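Long-range contacts in seryl-tRNA synthetase, cytoplasmic (Candida albicans, PDB 3QO8), which catalyses the two-step attachment of serine to tRNA(Ser), activating the amino acid with ATP as seryl-adenylate before passing it to the acceptor end of the tRNA: residues K19-K24 / G109-E114; E324-S329 / T404-E409; K365-C370 / E409-C414. All blocks are in the same frame, centred on the assembly; numbering follows the deposited sequence.

Overall arrangement
Contact 1 belongs to the N-terminal tRNA-binding part of the chain, whereas contacts 2 and 3 lie in the class II catalytic core; the centres of contacts 1 and 2 are about 30 Å apart. Contacts 2 and 3 are close neighbours, their centres about 7 Å from each other. They share Glu409 and helix 408-419, reach the same sheet, touch the same seryl-adenylate analogue and use one common water. All three are largely buried, but contact 1 runs out to a weak ion pair at the solvent edge. Their chemistry follows their place: contact 1 is polar and rich in water, contact 2 joins aromatic packing to a tyrosine hydrogen bond, and contact 3 adds magnesium and the grip on the ribose.

Contact 1: residues K19-K24 / G109-E114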
loop_
_atom_site.group_PDB
_atom_site.type_symbol
_atom_site.label_atom_id
_atom_site.label_comp_id
_atom_site.label_asym_id
_atom_site.label_seq_id
_atom_site.Cartn_x
_atom_site.Cartn_y
_atom_site.Cartn_z
ATOM N N LYS A 19 3.984 17.997 -35.355
ATOM C CA LYS A 19 5.437 18.141 -35.450
ATOM C C LYS A 19 5.931 19.310 -34.595
ATOM O O LYS A 19 6.960 19.215 -33.925
ATOM C CB LYS A 19 5.880 18.369 -36.901
ATOM C CG LYS A 19 5.761 17.157 -37.813
ATOM C CD LYS A 19 6.782 17.251 -38.937
ATOM C CE LYS A 19 6.533 16.230 -40.037
ATOM N NZ LYS A 19 5.544 16.723 -41.036
ATOM N N ALA A 20 5.210 20.424 -34.646
ATOM C CA ALA A 20 5.571 21.587 -33.842
ATOM C C ALA A 20 5.514 21.203 -32.369
ATOM O O ALA A 20 6.371 21.591 -31.583
ATOM C CB ALA A 20 4.639 22.747 -34.130
ATOM N N SER A 21 4.506 20.417 -31.996
ATOM C CA SER A 21 4.350 20.029 -30.604
ATOM C C SER A 21 5.515 19.147 -30.193
ATOM O O SER A 21 6.111 19.356 -29.135
ATOM C CB SER A 21 3.028 19.278 -30.385
ATOM O OG SER A 21 2.886 18.902 -29.028
ATOM N N GLN A 22 5.839 18.161 -31.028
ATOM C CA GLN A 22 6.968 17.267 -30.751
ATOM C C GLN A 22 8.253 18.060 -30.518
ATOM O O GLN A 22 9.051 17.744 -29.632
ATOM C CB GLN A 22 7.162 16.275 -31.898
ATOM C CG GLN A 22 6.085 15.169 -31.943
ATOM C CD GLN A 22 6.073 14.325 -30.685
ATOM O OE1 GLN A 22 5.290 14.564 -29.769
ATOM N NE2 GLN A 22 6.955 13.338 -30.630
ATOM N N LYS A 23 8.437 19.092 -31.328
ATOM C CA LYS A 23 9.618 19.941 -31.242
ATOM C C LYS A 23 9.652 20.666 -29.904
ATOM O O LYS A 23 10.678 20.678 -29.221
ATOM C CB LYS A 23 9.617 20.941 -32.396
ATOM C CG LYS A 23 10.992 21.405 -32.841
ATOM C CD LYS A 23 10.903 21.975 -34.249
ATOM C CE LYS A 23 10.104 21.027 -35.149
ATOM N NZ LYS A 23 9.876 21.554 -36.524
ATOM N N LYS A 24 8.522 21.261 -29.524
ATOM C CA LYS A 24 8.400 21.918 -28.220
ATOM C C LYS A 24 8.706 20.965 -27.072
ATOM O O LYS A 24 9.275 21.366 -26.059
ATOM C CB LYS A 24 6.994 22.484 -28.034
ATOM C CG LYS A 24 6.641 23.598 -28.990
ATOM C CD LYS A 24 5.327 24.223 -28.599
ATOM C CE LYS A 24 4.814 25.163 -29.662
ATOM N NZ LYS A 24 3.424 25.575 -29.301
ATOM N N GLY A 109 3.506 12.460 -27.833
ATOM C CA GLY A 109 2.887 13.190 -26.743
ATOM C C GLY A 109 1.681 13.995 -27.186
ATOM O O GLY A 109 1.501 14.276 -28.368
ATOM N N ASN A 110 0.839 14.349 -26.224
ATOM C CA ASN A 110 -0.336 15.167 -26.484
ATOM C C ASN A 110 0.089 16.520 -27.086
ATOM O O ASN A 110 1.221 16.977 -26.875
ATOM C CB ASN A 110 -1.092 15.381 -25.170
ATOM C CG ASN A 110 -2.542 15.746 -25.386
ATOM O OD1 ASN A 110 -2.992 15.878 -26.516
ATOM N ND2 ASN A 110 -3.288 15.885 -24.294
ATOM N N ILE A 111 -0.808 17.158 -27.834
ATOM C CA ILE A 111 -0.502 18.465 -28.425
ATOM C C ILE A 111 -0.329 19.517 -27.346
ATOM O O ILE A 111 -1.261 19.809 -26.594
ATOM C CB ILE A 111 -1.613 18.952 -29.367
ATOM C CG1 ILE A 111 -1.889 17.914 -30.455
ATOM C CG2 ILE A 111 -1.244 20.317 -29.973
ATOM C CD1 ILE A 111 -0.648 17.371 -31.067
ATOM N N VAL A 112 0.865 20.089 -27.270
ATOM C CA VAL A 112 1.123 21.148 -26.308
ATOM C C VAL A 112 0.291 22.390 -26.602
ATOM O O VAL A 112 0.308 22.926 -27.709
ATOM C CB VAL A 112 2.607 21.535 -26.268
ATOM C CG1 VAL A 112 2.807 22.652 -25.267
ATOM C CG2 VAL A 112 3.446 20.319 -25.907
ATOM N N HIS A 113 -0.436 22.837 -25.588
ATOM C CA HIS A 113 -1.307 23.986 -25.718
ATOM C C HIS A 113 -0.494 25.224 -26.093
ATOM O O HIS A 113 0.608 25.445 -25.583
ATOM C CB HIS A 113 -2.070 24.203 -24.414
ATOM C CG HIS A 113 -3.179 25.199 -24.522
ATOM N ND1 HIS A 113 -3.072 26.484 -24.036
ATOM C CD2 HIS A 113 -4.413 25.104 -25.069
ATOM C CE1 HIS A 113 -4.198 27.135 -24.267
ATOM N NE2 HIS A 113 -5.028 26.321 -24.890
ATOM N N GLU A 114 -1.037 26.016 -27.010
ATOM C CA GLU A 114 -0.340 27.198 -27.523
ATOM C C GLU A 114 0.116 28.188 -26.462
ATOM O O GLU A 114 1.023 28.985 -26.700
ATOM C CB GLU A 114 -1.215 27.919 -28.550
ATOM C CG GLU A 114 -1.324 27.183 -29.872
ATOM C CD GLU A 114 -0.001 27.128 -30.616
ATOM O OE1 GLU A 114 0.957 27.804 -30.179
ATOM O OE2 GLU A 114 0.081 26.412 -31.642
HETATM O O HOH W 1 3.187 16.269 -29.206
HETATM O O HOH W 2 6.342 12.491 -27.932
HETATM O O HOH W 3 3.123 26.242 -26.710
HETATM O O HOH W 4 2.210 22.919 -29.553
#
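Ser21 of helix 15-25 makes the shortest direct bond to the connecting loop 109-114. Its OG, anti to its backbone N (chi1 180°), takes the N-H of Val112 at 2.9 Å between Val112 N and Ser21 OG, in a nearly straight bond of 170°. A small hydroxyl suits this place, because the helix and loop backbones come close together here. Gln22 adds a weak, bent bond, its OE1 lying 3.4 Å from Gly109 N, while its NE2 is held by Ser28 O.

Van der Waals packing is slight. Val112 lays CG2 beside the hydroxyl, 3.5 Å from Ser21 OG, and Ile111 CD1 reaches Ser21 CB; Ile111 otherwise packs on Ile17 and Ile18.

Water 1 bonds to Ser21 OG at 2.7 Å and also reaches Gln22 OE1 and Gly109 O; water 2 joins Gln22 NE2 to Gly109 N.

The extended chain of Lys24 crosses Glu114 at about a right angle in a weak salt bridge, 3.4 Å from Lys24 NZ to Glu114 OE1. Two more waters link Lys24 NZ to Val112 O and His113 O.

The contact fastens short helix 15-25 to the loop leaving helix 74-107, at the base of the long helical tRNA-binding arm, where Arg25 also bonds Asn110 O. The loop is gripped chiefly through backbone atoms: serine, glutamine and ordered water match its buried polar groups, and the weak ion pair at the solvent edge probably adds only modestly.

Contact 2: residues E324-S329 / T404-E409. With SSA (5'-O-(N-(L-seryl)-sulfamoyl)adenosine), chain B; SSA (5'-O-(N-(L-seryl)-sulfamoyl)adenosine), chain D.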
loop_
_atom_site.group_PDB
_atom_site.type_symbol
_atom_site.label_atom_id
_atom_site.label_comp_id
_atom_site.label_asym_id
_atom_site.label_seq_id
_atom_site.Cartn_x
_atom_site.Cartn_y
_atom_site.Cartn_z
ATOM N N GLU A 324 -5.058 26.204 -4.702
ATOM C CA GLU A 324 -4.591 27.460 -4.116
ATOM C C GLU A 324 -5.372 27.778 -2.842
ATOM O O GLU A 324 -4.797 28.120 -1.805
ATOM C CB GLU A 324 -4.746 28.597 -5.116
ATOM C CG GLU A 324 -3.837 28.468 -6.320
ATOM C CD GLU A 324 -3.940 29.683 -7.223
ATOM O OE1 GLU A 324 -3.497 30.780 -6.805
ATOM O OE2 GLU A 324 -4.469 29.541 -8.338
ATOM N N GLU A 325 -6.690 27.666 -2.924
ATOM C CA GLU A 325 -7.532 27.929 -1.768
ATOM C C GLU A 325 -7.143 27.018 -0.606
ATOM O O GLU A 325 -7.059 27.453 0.545
ATOM C CB GLU A 325 -9.011 27.758 -2.127
ATOM C CG GLU A 325 -9.954 28.086 -0.986
ATOM C CD GLU A 325 -11.423 27.776 -1.308
ATOM O OE1 GLU A 325 -11.734 27.434 -2.472
ATOM O OE2 GLU A 325 -12.258 27.868 -0.382
ATOM N N PHE A 326 -6.894 25.748 -0.905
ATOM C CA PHE A 326 -6.449 24.807 0.116
ATOM C C PHE A 326 -5.162 25.292 0.811
ATOM O O PHE A 326 -5.095 25.316 2.046
ATOM C CB PHE A 326 -6.258 23.411 -0.501
ATOM C CG PHE A 326 -5.885 22.332 0.503
ATOM C CD1 PHE A 326 -6.854 21.705 1.271
ATOM C CD2 PHE A 326 -4.557 21.953 0.668
ATOM C CE1 PHE A 326 -6.513 20.709 2.182
ATOM C CE2 PHE A 326 -4.204 20.966 1.583
ATOM C CZ PHE A 326 -5.182 20.347 2.346
ATOM N N TYR A 327 -4.141 25.680 0.040
ATOM C CA TYR A 327 -2.890 26.138 0.663
ATOM C C TYR A 327 -3.038 27.479 1.363
ATOM O O TYR A 327 -2.409 27.732 2.400
ATOM C CB TYR A 327 -1.702 26.086 -0.319
ATOM C CG TYR A 327 -1.434 24.640 -0.594
ATOM C CD1 TYR A 327 -0.726 23.876 0.314
ATOM C CD2 TYR A 327 -1.988 24.007 -1.696
ATOM C CE1 TYR A 327 -0.535 22.517 0.112
ATOM C CE2 TYR A 327 -1.801 22.645 -1.907
ATOM C CZ TYR A 327 -1.078 21.912 -0.999
ATOM O OH TYR A 327 -0.903 20.552 -1.189
ATOM N N GLN A 328 -3.895 28.333 0.822
ATOM C CA GLN A 328 -4.183 29.585 1.508
ATOM C C GLN A 328 -4.785 29.303 2.878
ATOM O O GLN A 328 -4.465 29.979 3.860
ATOM C CB GLN A 328 -5.135 30.446 0.687
ATOM C CG GLN A 328 -4.488 31.007 -0.546
ATOM C CD GLN A 328 -5.399 31.954 -1.272
ATOM O OE1 GLN A 328 -6.323 32.506 -0.681
ATOM N NE2 GLN A 328 -5.146 32.153 -2.563
ATOM N N SER A 329 -5.641 28.287 2.938
ATOM C CA SER A 329 -6.331 27.931 4.179
ATOM C C SER A 329 -5.354 27.388 5.224
ATOM O O SER A 329 -5.621 27.429 6.425
ATOM C CB SER A 329 -7.449 26.917 3.905
ATOM O OG SER A 329 -6.956 25.588 3.893
ATOM N N THR A 404 -2.982 17.487 -8.005
ATOM C CA THR A 404 -2.761 17.238 -6.598
ATOM C C THR A 404 -3.656 18.181 -5.796
ATOM O O THR A 404 -3.782 19.347 -6.142
ATOM C CB THR A 404 -1.316 17.551 -6.209
ATOM O OG1 THR A 404 -0.423 16.973 -7.171
ATOM C CG2 THR A 404 -1.016 17.024 -4.809
ATOM N N LEU A 405 -4.289 17.685 -4.739
ATOM C CA LEU A 405 -4.765 18.598 -3.710
ATOM C C LEU A 405 -3.687 18.656 -2.634
ATOM O O LEU A 405 -3.081 19.695 -2.420
ATOM C CB LEU A 405 -6.114 18.182 -3.102
ATOM C CG LEU A 405 -6.539 19.213 -2.043
ATOM C CD1 LEU A 405 -7.073 20.497 -2.696
ATOM C CD2 LEU A 405 -7.537 18.663 -1.053
ATOM N N SER A 406 -3.427 17.530 -1.972
ATOM C CA SER A 406 -2.321 17.464 -1.015
ATOM C C SER A 406 -1.634 16.111 -1.006
ATOM O O SER A 406 -2.268 15.096 -0.725
ATOM C CB SER A 406 -2.785 17.801 0.405
ATOM O OG SER A 406 -1.709 17.682 1.337
ATOM N N ALA A 407 -0.348 16.103 -1.349
ATOM C CA ALA A 407 0.514 14.971 -1.047
ATOM C C ALA A 407 0.886 15.168 0.413
ATOM O O ALA A 407 1.596 16.110 0.757
ATOM C CB ALA A 407 1.743 14.993 -1.926
ATOM N N THR A 408 0.370 14.315 1.292
ATOM C CA THR A 408 0.290 14.708 2.695
ATOM C C THR A 408 1.645 14.773 3.423
ATOM O O THR A 408 1.899 15.713 4.185
ATOM C CB THR A 408 -0.727 13.832 3.483
ATOM O OG1 THR A 408 -0.317 12.463 3.423
ATOM C CG2 THR A 408 -2.136 13.941 2.846
ATOM N N GLU A 409 2.498 13.779 3.224
ATOM C CA GLU A 409 3.797 13.803 3.897
ATOM C C GLU A 409 4.599 15.047 3.457
ATOM O O GLU A 409 5.217 15.720 4.288
ATOM C CB GLU A 409 4.597 12.523 3.639
ATOM C CG GLU A 409 4.195 11.328 4.576
ATOM C CD GLU A 409 2.989 10.527 4.081
ATOM O OE1 GLU A 409 2.431 10.860 3.022
ATOM O OE2 GLU A 409 2.590 9.555 4.773
HETATM N N10 SSA B . -1.640 12.692 -10.406
HETATM C CA SSA B . -0.719 13.821 -10.519
HETATM C CB SSA B . -1.265 15.022 -9.746
HETATM O OG SSA B . -1.203 14.778 -8.326
HETATM C C9 SSA B . 0.638 13.444 -9.994
HETATM O O9 SSA B . 0.838 12.364 -9.451
HETATM N N8 SSA B . 1.596 14.353 -10.150
HETATM S S1 SSA B . 3.008 14.269 -9.398
HETATM O O1S SSA B . 3.846 13.211 -9.886
HETATM O O2S SSA B . 3.670 15.523 -9.547
HETATM O "O5'" SSA B . 2.775 14.070 -7.888
HETATM C "C5'" SSA B . 1.913 14.928 -7.162
HETATM C "C4'" SSA B . 2.611 15.374 -5.873
HETATM O "O4'" SSA B . 2.974 14.281 -5.022
HETATM C "C3'" SSA B . 3.913 16.108 -6.105
HETATM O "O3'" SSA B . 3.648 17.462 -6.503
HETATM C "C2'" SSA B . 4.559 15.990 -4.730
HETATM O "O2'" SSA B . 3.988 16.954 -3.823
HETATM C "C1'" SSA B . 4.132 14.599 -4.261
HETATM N N9 SSA B . 5.195 13.613 -4.546
HETATM C C8 SSA B . 5.591 13.176 -5.753
HETATM N N7 SSA B . 6.598 12.292 -5.582
HETATM C C5 SSA B . 6.814 12.181 -4.258
HETATM C C6 SSA B . 7.692 11.429 -3.500
HETATM N N6 SSA B . 8.562 10.607 -4.126
HETATM N N1 SSA B . 7.663 11.535 -2.152
HETATM C C2 SSA B . 6.795 12.357 -1.551
HETATM N N3 SSA B . 5.925 13.088 -2.260
HETATM C C4 SSA B . 5.932 13.022 -3.611
HETATM N N10 SSA D . -7.275 35.920 7.081
HETATM C CA SSA D . -7.076 35.268 8.362
HETATM C CB SSA D . -8.121 34.168 8.521
HETATM O OG SSA D . -7.903 33.452 9.742
HETATM C C9 SSA D . -5.691 34.681 8.420
HETATM O O9 SSA D . -5.294 34.127 9.431
HETATM N N8 SSA D . -4.948 34.797 7.320
HETATM S S1 SSA D . -3.525 34.062 7.194
HETATM O O1S SSA D . -3.103 34.099 5.822
HETATM O O2S SSA D . -2.561 34.725 8.032
HETATM O "O5'" SSA D . -3.674 32.605 7.668
HETATM C "C5'" SSA D . -4.186 31.588 6.810
HETATM C "C4'" SSA D . -4.596 30.401 7.677
HETATM O "O4'" SSA D . -3.449 29.700 8.164
HETATM C "C3'" SSA D . -5.367 30.849 8.907
HETATM O "O3'" SSA D . -6.778 30.734 8.697
HETATM C "C2'" SSA D . -4.923 29.910 10.006
HETATM O "O2'" SSA D . -5.828 28.815 10.108
HETATM C "C1'" SSA D . -3.574 29.386 9.554
HETATM N N9 SSA D . -2.544 30.085 10.358
HETATM C C8 SSA D . -1.743 31.090 9.958
HETATM N N7 SSA D . -0.959 31.454 11.002
HETATM C C5 SSA D . -1.282 30.673 12.056
HETATM C C6 SSA D . -0.825 30.581 13.365
HETATM N N6 SSA D . 0.161 31.397 13.824
HETATM N N1 SSA D . -1.383 29.663 14.186
HETATM C C2 SSA D . -2.353 28.843 13.756
HETATM N N3 SSA D . -2.809 28.909 12.499
HETATM C C4 SSA D . -2.289 29.817 11.639
HETATM O O HOH W 5 1.007 18.588 -1.645
#
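The Phe326 ring receives Leu405 over one face: CD2 stands 3.8 Å above the ring plane, offset toward the rim, in a CH-pi contact. Phe326 CG is anti to its backbone N (chi1 -176°), which sets CG toward Leu405. The two side chains cross at about a right angle, and Leu405 CD1 packs on Phe326 CB at 3.7 Å. Ser406 CB meets the same ring obliquely, 3.7 Å from Phe326 CE2. The neighbouring Tyr327 ring has Phe326 CD2 over the centre of one face and the carbonyl of Leu405 at its edge.

That carbonyl is the polar focus. Tyr327 OH donates to Leu405 O at 2.6 Å, lying in the carbonyl plane on a lone pair with a C=O...O angle of 140°. Water 5 accepts from Ala407 N and also bonds the phenol oxygen, 2.8 Å from Tyr327 OH. Ser406 OG bonds to Thr411 OG1.

The chain turns a corner here, at a classic beta bulge in which Leu405 and Ser406 both face Ile301. In the active-site pocket, Thr404 OG1 donates to the seryl OG of the bound analogue at 2.6 Å, and Ala407 CB lies against its ribose. Gln328 O and Ser329 O approach a second copy.

Helix 312-329 thus backs the wall of the serine pocket: a phenylalanine and a leucine form the apolar part, while a tyrosine and one water satisfy buried backbone groups at the bulge.

Contact 3: residues K365-C370 / E409-C414; sequences KELVSC and ERTICC. With MG (magnesium ion), chain C; SSA (5'-O-(N-(L-seryl)-sulfamoyl)adenosine), chain B.
Strand 365-370 and helix 409-414 run at 138° to each other, their axes 9.2 Å apart at closest approach, with Leu367 and Thr411 nearest in backbone. Arg410 spans the gap. Its NH1 donates to Glu366 O at 3.1 Å with an angle of 168°, and the acceptor lies in the guanidinium plane. The chain bends at chi3 (-67°), which swings NE away from an extended course; Arg410 NE bonds to Phe293 O, and the cation makes a cation-pi contact with the Phe293 ring.

Leu367 CD2 packs against the aliphatic stem of Arg410, 3.4 Å from CG, and its CD1 touches Cys414 CB. Water 5 sits within bonding distance of Leu367 O and of Thr411 OG1, itself bonded to Ser406 OG.

The strand's polar groups serve the ligand. Glu366 OE2 and Ser369 OG each bind magnesium at 2.4 Å, alongside the sulfamoyl O2S and three waters. Glu366 OE2 also accepts from the ribose O3' at 2.7 Å, and Leu367 O from O2'. Ribose C2' lies 3.5 Å off the guanidinium plane of Arg410, toward its rim, and Arg410 NH2 comes 3.6 Å from adenine C4.

Carboxylate and hydroxyl suit the metal. Held by backbone carbonyls, the long arginine's guanidinium lies across the ribose-adenine junction of the nucleotide pocket, consistent with the ATP site of relatives and the motif 3 arginine of class II synthetases.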
loop_
_atom_site.group_PDB
_atom_site.type_symbol
_atom_site.label_atom_id
_atom_site.label_comp_id
_atom_site.label_asym_id
_atom_site.label_seq_id
_atom_site.Cartn_x
_atom_site.Cartn_y
_atom_site.Cartn_z
ATOM N N LYS A 365 9.225 24.942 -3.307
ATOM C CA LYS A 365 9.275 23.510 -3.642
ATOM C C LYS A 365 7.931 23.012 -4.122
ATOM O O LYS A 365 6.901 23.342 -3.545
ATOM C CB LYS A 365 9.679 22.678 -2.422
ATOM C CG LYS A 365 10.944 23.172 -1.714
ATOM C CD LYS A 365 12.184 22.728 -2.440
ATOM C CE LYS A 365 12.756 21.472 -1.815
ATOM N NZ LYS A 365 14.033 21.079 -2.476
ATOM N N GLU A 366 7.951 22.184 -5.156
ATOM C CA GLU A 366 6.727 21.649 -5.728
ATOM C C GLU A 366 5.869 20.860 -4.716
ATOM O O GLU A 366 6.348 19.912 -4.103
ATOM C CB GLU A 366 7.094 20.739 -6.888
ATOM C CG GLU A 366 5.886 20.048 -7.506
ATOM C CD GLU A 366 6.268 18.803 -8.276
ATOM O OE1 GLU A 366 7.441 18.688 -8.692
ATOM O OE2 GLU A 366 5.392 17.941 -8.464
ATOM N N LEU A 367 4.606 21.249 -4.546
ATOM C CA LEU A 367 3.649 20.457 -3.744
ATOM C C LEU A 367 2.486 19.936 -4.592
ATOM O O LEU A 367 1.766 19.030 -4.182
ATOM C CB LEU A 367 3.046 21.291 -2.609
ATOM C CG LEU A 367 3.971 21.769 -1.486
ATOM C CD1 LEU A 367 3.130 22.273 -0.335
ATOM C CD2 LEU A 367 4.879 20.650 -1.012
ATOM N N VAL A 368 2.279 20.554 -5.750
ATOM C CA VAL A 368 1.111 20.282 -6.569
ATOM C C VAL A 368 1.442 20.347 -8.051
ATOM O O VAL A 368 2.126 21.282 -8.491
ATOM C CB VAL A 368 -0.021 21.309 -6.276
ATOM C CG1 VAL A 368 -1.119 21.230 -7.338
ATOM C CG2 VAL A 368 -0.599 21.098 -4.879
ATOM N N SER A 369 0.969 19.356 -8.814
ATOM C CA SER A 369 0.913 19.472 -10.271
ATOM C C SER A 369 -0.537 19.368 -10.710
ATOM O O SER A 369 -1.273 18.506 -10.237
ATOM C CB SER A 369 1.720 18.376 -10.970
ATOM O OG SER A 369 3.105 18.636 -10.882
ATOM N N CYS A 370 -0.927 20.241 -11.630
ATOM C CA CYS A 370 -2.286 20.326 -12.134
ATOM C C CYS A 370 -2.214 20.293 -13.662
ATOM O O CYS A 370 -1.591 21.162 -14.271
ATOM C CB CYS A 370 -2.924 21.641 -11.660
ATOM S SG CYS A 370 -4.635 21.955 -12.279
ATOM N N GLU A 409 2.498 13.779 3.224
ATOM C CA GLU A 409 3.797 13.803 3.897
ATOM C C GLU A 409 4.599 15.047 3.457
ATOM O O GLU A 409 5.217 15.720 4.288
ATOM C CB GLU A 409 4.597 12.523 3.639
ATOM C CG GLU A 409 4.195 11.328 4.576
ATOM C CD GLU A 409 2.989 10.527 4.081
ATOM O OE1 GLU A 409 2.431 10.860 3.022
ATOM O OE2 GLU A 409 2.590 9.555 4.773
ATOM N N ARG A 410 4.591 15.355 2.162
ATOM C CA ARG A 410 5.330 16.537 1.692
ATOM C C ARG A 410 4.682 17.835 2.176
ATOM O O ARG A 410 5.368 18.803 2.528
ATOM C CB ARG A 410 5.520 16.552 0.169
ATOM C CG ARG A 410 6.422 17.716 -0.279
ATOM C CD ARG A 410 6.721 17.706 -1.783
ATOM N NE ARG A 410 7.534 16.549 -2.140
ATOM C CZ ARG A 410 8.060 16.362 -3.343
ATOM N NH1 ARG A 410 7.878 17.278 -4.296
ATOM N NH2 ARG A 410 8.783 15.275 -3.581
ATOM N N THR A 411 3.353 17.854 2.221
ATOM C CA THR A 411 2.652 18.995 2.788
ATOM C C THR A 411 2.998 19.174 4.268
ATOM O O THR A 411 3.132 20.287 4.740
ATOM C CB THR A 411 1.127 18.877 2.598
ATOM O OG1 THR A 411 0.840 18.960 1.199
ATOM C CG2 THR A 411 0.402 20.008 3.317
ATOM N N ILE A 412 3.137 18.075 5.002
ATOM C CA ILE A 412 3.592 18.164 6.383
ATOM C C ILE A 412 4.953 18.847 6.450
ATOM O O ILE A 412 5.179 19.717 7.299
ATOM C CB ILE A 412 3.672 16.788 7.066
ATOM C CG1 ILE A 412 2.255 16.272 7.383
ATOM C CG2 ILE A 412 4.530 16.892 8.350
ATOM C CD1 ILE A 412 2.193 14.787 7.844
ATOM N N CYS A 413 5.858 18.480 5.548
ATOM C CA CYS A 413 7.179 19.126 5.538
ATOM C C CYS A 413 7.078 20.653 5.440
ATOM O O CYS A 413 7.790 21.380 6.127
ATOM C CB CYS A 413 8.036 18.590 4.393
ATOM S SG CYS A 413 8.423 16.834 4.562
ATOM N N CYS A 414 6.176 21.140 4.599
ATOM C CA CYS A 414 6.006 22.589 4.433
ATOM C C CYS A 414 5.431 23.242 5.695
ATOM O O CYS A 414 5.864 24.328 6.128
ATOM C CB CYS A 414 5.089 22.880 3.247
ATOM S SG CYS A 414 5.045 24.627 2.817
HETATM MG MG MG C . 4.975 17.139 -10.711
HETATM N N10 SSA B . -1.640 12.692 -10.406
HETATM C CA SSA B . -0.719 13.821 -10.519
HETATM C CB SSA B . -1.265 15.022 -9.746
HETATM O OG SSA B . -1.203 14.778 -8.326
HETATM C C9 SSA B . 0.638 13.444 -9.994
HETATM O O9 SSA B . 0.838 12.364 -9.451
HETATM N N8 SSA B . 1.596 14.353 -10.150
HETATM S S1 SSA B . 3.008 14.269 -9.398
HETATM O O1S SSA B . 3.846 13.211 -9.886
HETATM O O2S SSA B . 3.670 15.523 -9.547
HETATM O "O5'" SSA B . 2.775 14.070 -7.888
HETATM C "C5'" SSA B . 1.913 14.928 -7.162
HETATM C "C4'" SSA B . 2.611 15.374 -5.873
HETATM O "O4'" SSA B . 2.974 14.281 -5.022
HETATM C "C3'" SSA B . 3.913 16.108 -6.105
HETATM O "O3'" SSA B . 3.648 17.462 -6.503
HETATM C "C2'" SSA B . 4.559 15.990 -4.730
HETATM O "O2'" SSA B . 3.988 16.954 -3.823
HETATM C "C1'" SSA B . 4.132 14.599 -4.261
HETATM N N9 SSA B . 5.195 13.613 -4.546
HETATM C C8 SSA B . 5.591 13.176 -5.753
HETATM N N7 SSA B . 6.598 12.292 -5.582
HETATM C C5 SSA B . 6.814 12.181 -4.258
HETATM C C6 SSA B . 7.692 11.429 -3.500
HETATM N N6 SSA B . 8.562 10.607 -4.126
HETATM N N1 SSA B . 7.663 11.535 -2.152
HETATM C C2 SSA B . 6.795 12.357 -1.551
HETATM N N3 SSA B . 5.925 13.088 -2.260
HETATM C C4 SSA B . 5.932 13.022 -3.611
HETATM O O HOH W 5 1.007 18.588 -1.645
HETATM O O HOH W 6 7.168 15.917 -10.915
HETATM O O HOH W 7 6.275 18.814 -11.804
HETATM O O HOH W 8 4.257 15.987 -12.927
#